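Local coordinates for protein L-iditol 2-dehydrogenase (Clostridium scindens, PDB 4OH1) that probably oxidises polyols such as L-iditol with NAD+, as a zinc-containing member of the medium-chain alcohol dehydrogenase family, at residues 78-83 with 94-99. Sequence-based numbering, arbitrary orientation.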
loop_
_atom_site.group_PDB
_atom_site.type_symbol
_atom_site.label_atom_id
_atom_site.label_comp_id
_atom_site.label_asym_id
_atom_site.label_seq_id
_atom_site.Cartn_x
_atom_site.Cartn_y
_atom_site.Cartn_z
ATOM N N GLY A 78 -12.785 32.274 -5.826
ATOM C CA GLY A 78 -12.840 33.642 -6.249
ATOM C C GLY A 78 -11.525 34.074 -6.842
ATOM O O GLY A 78 -10.813 33.267 -7.426
ATOM N N VAL A 79 -11.209 35.364 -6.677
ATOM C CA VAL A 79 -10.045 35.981 -7.324
ATOM C C VAL A 79 -9.238 36.712 -6.236
ATOM O O VAL A 79 -9.801 37.328 -5.339
ATOM C CB VAL A 79 -10.513 36.928 -8.416
ATOM C CG1 VAL A 79 -9.367 37.554 -9.093
ATOM C CG2 VAL A 79 -11.317 36.167 -9.457
ATOM N N ILE A 80 -7.919 36.614 -6.291
ATOM C CA ILE A 80 -7.070 37.328 -5.378
ATOM C C ILE A 80 -7.262 38.853 -5.562
ATOM O O ILE A 80 -7.202 39.368 -6.670
ATOM C CB ILE A 80 -5.614 36.967 -5.569
ATOM C CG1 ILE A 80 -5.398 35.482 -5.249
ATOM C CG2 ILE A 80 -4.734 37.838 -4.662
ATOM C CD1 ILE A 80 -3.935 35.046 -5.049
ATOM N N ASP A 81 -7.512 39.521 -4.441
ATOM C CA ASP A 81 -7.794 40.938 -4.377
ATOM C C ASP A 81 -6.616 41.728 -3.795
ATOM O O ASP A 81 -6.423 42.865 -4.153
ATOM C CB ASP A 81 -8.977 41.150 -3.461
ATOM C CG ASP A 81 -9.418 42.577 -3.414
ATOM O OD1 ASP A 81 -9.883 43.055 -4.468
ATOM O OD2 ASP A 81 -9.331 43.204 -2.332
ATOM N N LYS A 82 -5.833 41.126 -2.909
ATOM C CA LYS A 82 -4.692 41.781 -2.320
ATOM C C LYS A 82 -3.788 40.760 -1.639
ATOM O O LYS A 82 -4.265 39.780 -1.040
ATOM C CB LYS A 82 -5.165 42.764 -1.280
ATOM C CG LYS A 82 -4.071 43.397 -0.470
ATOM C CD LYS A 82 -4.580 44.625 0.258
ATOM C CE LYS A 82 -3.504 45.287 1.155
ATOM N NZ LYS A 82 -4.160 46.327 1.983
ATOM N N VAL A 83 -2.492 40.992 -1.749
ATOM C CA VAL A 83 -1.455 40.039 -1.377
ATOM C C VAL A 83 -0.456 40.710 -0.392
ATOM O O VAL A 83 0.062 41.757 -0.677
ATOM C CB VAL A 83 -0.670 39.610 -2.668
ATOM C CG1 VAL A 83 0.396 38.600 -2.323
ATOM C CG2 VAL A 83 -1.568 38.961 -3.673
ATOM N N VAL A 94 -2.440 39.571 -7.435
ATOM C CA VAL A 94 -3.801 40.019 -7.694
ATOM C C VAL A 94 -4.257 39.599 -9.110
ATOM O O VAL A 94 -3.480 39.638 -10.048
ATOM C CB VAL A 94 -3.952 41.505 -7.525
ATOM C CG1 VAL A 94 -5.325 42.012 -8.080
ATOM C CG2 VAL A 94 -3.753 41.972 -6.062
ATOM N N GLY A 95 -5.535 39.197 -9.236
ATOM C CA GLY A 95 -6.115 38.683 -10.473
ATOM C C GLY A 95 -6.109 37.160 -10.594
ATOM O O GLY A 95 -6.771 36.612 -11.469
ATOM N N GLN A 96 -5.332 36.448 -9.782
ATOM C CA GLN A 96 -5.319 34.971 -9.915
ATOM C C GLN A 96 -6.610 34.376 -9.399
ATOM O O GLN A 96 -7.035 34.706 -8.319
ATOM C CB GLN A 96 -4.149 34.361 -9.149
ATOM C CG GLN A 96 -2.816 34.629 -9.837
ATOM C CD GLN A 96 -1.596 34.339 -8.985
ATOM O OE1 GLN A 96 -1.659 33.971 -7.819
ATOM N NE2 GLN A 96 -0.471 34.519 -9.584
ATOM N N LYS A 97 -7.259 33.536 -10.203
ATOM C CA LYS A 97 -8.344 32.689 -9.727
ATOM C C LYS A 97 -7.828 31.624 -8.731
ATOM O O LYS A 97 -6.824 30.955 -9.011
ATOM C CB LYS A 97 -9.017 32.014 -10.903
ATOM C CG LYS A 97 -9.800 32.995 -11.796
ATOM C CD LYS A 97 -10.549 32.283 -12.852
ATOM C CE LYS A 97 -11.336 33.239 -13.693
ATOM N NZ LYS A 97 -11.944 32.427 -14.775
ATOM N N VAL A 98 -8.549 31.451 -7.608
ATOM C CA VAL A 98 -8.142 30.539 -6.561
ATOM C C VAL A 98 -9.321 29.895 -5.814
ATOM O O VAL A 98 -10.465 30.352 -5.908
ATOM C CB VAL A 98 -7.289 31.267 -5.520
ATOM C CG1 VAL A 98 -6.010 31.831 -6.140
ATOM C CG2 VAL A 98 -8.090 32.403 -4.857
ATOM N N VAL A 99 -8.992 28.857 -5.042
ATOM C CA VAL A 99 -9.840 28.325 -4.022
ATOM C C VAL A 99 -9.031 28.313 -2.771
ATOM O O VAL A 99 -7.777 28.437 -2.790
ATOM C CB VAL A 99 -10.375 26.946 -4.314
ATOM C CG1 VAL A 99 -11.259 26.968 -5.543
ATOM C CG2 VAL A 99 -9.240 25.925 -4.488
#
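Ile80 lies across the backbone of Val94-Val98, its side chain spanning from Val94 to Val98. Ile80 CB sits 3.8 Å from Gln96 O, the carbonyl that also accepts the Ile80 N-H in a 2.9 Å N-to-O bond. Ile80 CG2, anti to the backbone N, reaches back to Val94 CA at 3.8 Å. Ile80 CG1, anti to the carbonyl carbon (chi1 -63°), lies 3.6 Å from Gln96 O and 3.8 Å from Val98 CG1, the Ile80 and Val98 side chains crossing at about a right angle. Ile80 CD1 also touches Val98 CG1 and runs alongside Gln96, 3.7 Å from Gln96 OE1; that oxygen accepts from Lys93 N while Gln96 NE2 donates to Gly91 O, holding the amide in place. Before Ile80 the strands make a short antiparallel ladder: Gly78 and Val98 are a hydrogen-bonded pair, Val79 and Lys97 a non-hydrogen-bonded one. Past it, Gly95 N gives an almost straight bond (175°) to Ile80 O. Beyond that, Asp81 and Lys82 both face Arg37 in a classic beta bulge, and Val94 CG2 rests 3.4 Å from Asp81 O. Ile36 and Ile38 of strand 35-44 adjoin Ile80 and Val98, respectively. Near-linear backbone bonds thus fix the spacing within this GroES-like domain, leaving Ile80 a mixed lining of apolar Val98 and polar Gln96.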